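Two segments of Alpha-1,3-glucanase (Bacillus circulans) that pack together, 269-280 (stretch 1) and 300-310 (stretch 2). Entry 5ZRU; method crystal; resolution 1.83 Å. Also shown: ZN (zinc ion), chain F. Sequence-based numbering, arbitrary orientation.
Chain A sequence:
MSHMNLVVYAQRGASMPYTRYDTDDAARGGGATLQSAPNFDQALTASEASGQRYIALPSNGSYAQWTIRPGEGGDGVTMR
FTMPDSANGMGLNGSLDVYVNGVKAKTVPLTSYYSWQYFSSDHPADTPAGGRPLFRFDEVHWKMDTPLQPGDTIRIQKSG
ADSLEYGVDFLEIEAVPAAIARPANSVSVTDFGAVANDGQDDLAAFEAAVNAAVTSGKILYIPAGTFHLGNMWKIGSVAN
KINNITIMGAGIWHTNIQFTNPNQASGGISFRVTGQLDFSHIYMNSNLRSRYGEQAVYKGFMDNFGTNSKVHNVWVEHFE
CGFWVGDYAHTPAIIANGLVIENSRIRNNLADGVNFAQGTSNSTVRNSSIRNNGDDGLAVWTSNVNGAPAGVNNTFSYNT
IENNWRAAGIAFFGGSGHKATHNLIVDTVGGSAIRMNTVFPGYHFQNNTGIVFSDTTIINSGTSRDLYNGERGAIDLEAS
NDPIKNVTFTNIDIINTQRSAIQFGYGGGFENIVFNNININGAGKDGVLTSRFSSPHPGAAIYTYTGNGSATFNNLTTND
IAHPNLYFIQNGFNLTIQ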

# COMPACT_ATOMS: atom_id res chain seq x y z
N ILE A 269 0.29 -14.65 -8.78
CA ILE A 269 -0.77 -15.64 -8.90
C ILE A 269 -1.85 -15.13 -9.84
O ILE A 269 -2.37 -14.02 -9.65
CB ILE A 269 -1.37 -15.99 -7.52
CG1 ILE A 269 -0.33 -16.74 -6.68
CG2 ILE A 269 -2.64 -16.82 -7.68
CD1 ILE A 269 -0.82 -17.06 -5.24
N SER A 270 -2.22 -15.94 -10.84
CA SER A 270 -3.32 -15.62 -11.73
C SER A 270 -4.46 -16.57 -11.42
O SER A 270 -4.33 -17.78 -11.61
CB SER A 270 -2.91 -15.74 -13.20
OG SER A 270 -4.05 -15.75 -14.05
N PHE A 271 -5.58 -16.02 -10.94
CA PHE A 271 -6.78 -16.81 -10.66
C PHE A 271 -7.66 -16.88 -11.91
O PHE A 271 -7.93 -15.86 -12.54
CB PHE A 271 -7.61 -16.20 -9.53
CG PHE A 271 -6.96 -16.25 -8.17
CD1 PHE A 271 -6.61 -17.46 -7.58
CD2 PHE A 271 -6.78 -15.08 -7.44
CE1 PHE A 271 -6.06 -17.50 -6.31
CE2 PHE A 271 -6.22 -15.11 -6.17
CZ PHE A 271 -5.86 -16.32 -5.61
N ARG A 272 -8.13 -18.09 -12.22
CA ARG A 272 -9.17 -18.30 -13.24
C ARG A 272 -10.33 -19.03 -12.57
O ARG A 272 -10.53 -20.23 -12.77
CB ARG A 272 -8.62 -19.08 -14.45
CG ARG A 272 -7.46 -18.39 -15.16
CD ARG A 272 -7.90 -17.09 -15.81
NE ARG A 272 -6.79 -16.44 -16.51
CZ ARG A 272 -6.87 -15.24 -17.09
NH1 ARG A 272 -8.01 -14.55 -17.04
NH2 ARG A 272 -5.82 -14.73 -17.71
N VAL A 273 -11.05 -18.29 -11.73
CA VAL A 273 -12.06 -18.83 -10.83
C VAL A 273 -13.40 -18.17 -11.16
O VAL A 273 -13.47 -16.95 -11.29
CB VAL A 273 -11.68 -18.59 -9.36
CG1 VAL A 273 -12.82 -18.97 -8.42
CG2 VAL A 273 -10.38 -19.34 -9.01
N THR A 274 -14.46 -18.98 -11.27
CA THR A 274 -15.80 -18.45 -11.53
C THR A 274 -16.71 -18.51 -10.32
O THR A 274 -17.71 -17.79 -10.29
CB THR A 274 -16.48 -19.21 -12.67
OG1 THR A 274 -16.52 -20.61 -12.37
CG2 THR A 274 -15.73 -19.00 -13.96
N GLY A 275 -16.41 -19.36 -9.34
CA GLY A 275 -17.19 -19.39 -8.12
C GLY A 275 -16.45 -18.70 -6.99
O GLY A 275 -16.07 -17.54 -7.12
N GLN A 276 -16.23 -19.40 -5.89
CA GLN A 276 -15.70 -18.79 -4.68
C GLN A 276 -14.30 -19.32 -4.41
O GLN A 276 -14.10 -20.53 -4.24
CB GLN A 276 -16.61 -19.07 -3.49
CG GLN A 276 -16.08 -18.48 -2.19
CD GLN A 276 -16.96 -18.83 -1.02
OE1 GLN A 276 -17.14 -20.01 -0.69
NE2 GLN A 276 -17.54 -17.82 -0.39
N LEU A 277 -13.33 -18.41 -4.36
CA LEU A 277 -12.02 -18.78 -3.88
C LEU A 277 -11.83 -18.22 -2.48
O LEU A 277 -12.40 -17.17 -2.13
CB LEU A 277 -10.92 -18.28 -4.82
CG LEU A 277 -10.65 -16.79 -5.00
CD1 LEU A 277 -9.63 -16.32 -3.97
CD2 LEU A 277 -10.14 -16.50 -6.42
N ASP A 278 -11.06 -18.94 -1.66
CA ASP A 278 -10.69 -18.49 -0.33
C ASP A 278 -9.20 -18.77 -0.19
O ASP A 278 -8.77 -19.93 -0.21
CB ASP A 278 -11.47 -19.21 0.77
CG ASP A 278 -11.20 -18.63 2.16
OD1 ASP A 278 -11.73 -17.55 2.46
OD2 ASP A 278 -10.41 -19.21 2.92
N PHE A 279 -8.40 -17.70 -0.11
CA PHE A 279 -6.95 -17.80 -0.13
C PHE A 279 -6.45 -17.07 1.10
O PHE A 279 -6.79 -15.90 1.29
CB PHE A 279 -6.40 -17.17 -1.42
CG PHE A 279 -4.93 -17.38 -1.64
CD1 PHE A 279 -3.99 -16.66 -0.91
CD2 PHE A 279 -4.48 -18.27 -2.61
CE1 PHE A 279 -2.62 -16.85 -1.11
CE2 PHE A 279 -3.11 -18.47 -2.82
CZ PHE A 279 -2.19 -17.76 -2.07
N SER A 280 -5.65 -17.74 1.93
CA SER A 280 -5.33 -17.11 3.21
C SER A 280 -4.03 -17.64 3.79
O SER A 280 -3.57 -18.73 3.44
CB SER A 280 -6.46 -17.32 4.23
OG SER A 280 -6.60 -18.69 4.58
ZN ZN F . -10.58 -18.29 4.71
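Stretch 2, residues 300-310: GFMDNFGTNSK

Parallel strands pair by alternating their backbone bonds between neighbours, and residues 300-310 of this glucanase illustrate how such a ladder survives interruption. Stretch 2 runs parallel to stretch 1, with Ile 269 beside Phe 301 (CA to CA 4.8 Å) and Asp 278 beside Lys 310 (CA to CA 4.8 Å). Between these ends the chain turns a corner at Asp 303, whose phi is positive, and loops through Gly 306 to Ser 309 before becoming extended again.

Asn 304, which covers the most surface, carries the pairing on past the corner. Its N donates to Phe 271 O at 2.8 Å, its O accepts from Val 273 N at 3.2 Å, and its OD1 receives Arg 272 NH1 at 2.9 Å, near the guanidinium plane. Lys 310 repeats the backbone pattern farther on: its N reaches Leu 277 O at 2.9 Å, and its O takes Phe 279 N at 3.0 Å. The CB of Lys 310 lies 3.5 Å from Asp 278 OD1, and the rest of its side chain leads off from stretch 1.

Phe 301 contributes through its ring. The edge is turned toward the face of Phe 279, with CE1 of Phe 301 3.6 Å from CE1 of Phe 279, while Phe 271 meets it rim to rim, Phe 271 CE2 lying 3.5 Å from Phe 301 CD1. Backbone pairing and aromatic packing thus secure the same contact.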

# COMPACT_ATOMS: atom_id res chain seq x y z
N GLY A 300 0.72 -9.48 -7.35
CA GLY A 300 0.62 -10.59 -6.40
C GLY A 300 -0.55 -11.51 -6.70
O GLY A 300 -0.41 -12.73 -6.74
N PHE A 301 -1.72 -10.92 -6.94
CA PHE A 301 -2.94 -11.65 -7.28
C PHE A 301 -3.60 -10.98 -8.47
O PHE A 301 -3.77 -9.75 -8.47
CB PHE A 301 -3.92 -11.67 -6.09
CG PHE A 301 -3.36 -12.28 -4.84
CD1 PHE A 301 -3.35 -13.66 -4.67
CD2 PHE A 301 -2.86 -11.48 -3.82
CE1 PHE A 301 -2.85 -14.22 -3.49
CE2 PHE A 301 -2.37 -12.04 -2.65
CZ PHE A 301 -2.35 -13.41 -2.49
N MET A 302 -4.01 -11.77 -9.47
CA MET A 302 -4.45 -11.25 -10.76
C MET A 302 -5.65 -12.01 -11.30
O MET A 302 -5.88 -13.17 -10.95
CB MET A 302 -3.34 -11.35 -11.81
CG MET A 302 -2.10 -10.55 -11.53
SD MET A 302 -0.80 -10.93 -12.73
CE MET A 302 0.03 -12.33 -11.96
N ASP A 303 -6.40 -11.32 -12.16
CA ASP A 303 -7.39 -11.86 -13.11
C ASP A 303 -8.76 -12.14 -12.49
O ASP A 303 -9.40 -11.20 -12.01
CB ASP A 303 -6.79 -13.06 -13.84
CG ASP A 303 -5.58 -12.66 -14.67
OD1 ASP A 303 -5.69 -11.65 -15.40
OD2 ASP A 303 -4.53 -13.32 -14.57
N ASN A 304 -9.24 -13.40 -12.49
CA ASN A 304 -10.67 -13.69 -12.26
C ASN A 304 -10.91 -14.19 -10.83
O ASN A 304 -10.62 -15.34 -10.51
CB ASN A 304 -11.18 -14.73 -13.26
CG ASN A 304 -10.93 -14.34 -14.69
OD1 ASN A 304 -10.33 -15.11 -15.45
ND2 ASN A 304 -11.39 -13.17 -15.09
N PHE A 305 -11.52 -13.35 -10.00
CA PHE A 305 -11.65 -13.64 -8.58
C PHE A 305 -13.03 -14.20 -8.20
O PHE A 305 -13.25 -14.51 -7.03
CB PHE A 305 -11.35 -12.39 -7.74
CG PHE A 305 -9.89 -11.98 -7.68
CD1 PHE A 305 -9.24 -11.46 -8.79
CD2 PHE A 305 -9.17 -12.08 -6.49
CE1 PHE A 305 -7.90 -11.06 -8.73
CE2 PHE A 305 -7.83 -11.68 -6.41
CZ PHE A 305 -7.20 -11.16 -7.53
N GLY A 306 -13.96 -14.33 -9.14
CA GLY A 306 -15.21 -15.01 -8.83
C GLY A 306 -16.19 -14.19 -8.00
O GLY A 306 -16.17 -12.96 -8.00
N THR A 307 -17.04 -14.90 -7.26
CA THR A 307 -18.17 -14.31 -6.54
C THR A 307 -18.10 -14.67 -5.06
O THR A 307 -18.00 -15.85 -4.70
CB THR A 307 -19.50 -14.79 -7.14
OG1 THR A 307 -19.64 -14.27 -8.47
CG2 THR A 307 -20.68 -14.31 -6.30
N ASN A 308 -18.20 -13.64 -4.20
CA ASN A 308 -18.07 -13.77 -2.74
C ASN A 308 -16.77 -14.46 -2.34
O ASN A 308 -16.74 -15.22 -1.36
CB ASN A 308 -19.27 -14.48 -2.13
CG ASN A 308 -20.49 -13.61 -2.10
OD1 ASN A 308 -20.39 -12.40 -2.31
ND2 ASN A 308 -21.65 -14.20 -1.82
N SER A 309 -15.69 -14.19 -3.06
CA SER A 309 -14.40 -14.75 -2.70
C SER A 309 -13.75 -13.93 -1.58
O SER A 309 -14.15 -12.81 -1.28
CB SER A 309 -13.48 -14.81 -3.92
OG SER A 309 -14.01 -15.68 -4.91
N LYS A 310 -12.76 -14.54 -0.93
CA LYS A 310 -11.97 -13.84 0.07
C LYS A 310 -10.50 -14.14 -0.15
O LYS A 310 -10.12 -15.30 -0.33
CB LYS A 310 -12.35 -14.26 1.50
CG LYS A 310 -13.77 -13.99 1.92
CD LYS A 310 -13.80 -13.78 3.44
CE LYS A 310 -15.17 -13.33 3.93
NZ LYS A 310 -16.14 -14.44 4.00
O HOH W 1 -7.58 -11.56 -17.39
O HOH W 2 -14.54 -14.38 -11.90
O HOH W 3 -9.33 -19.62 5.80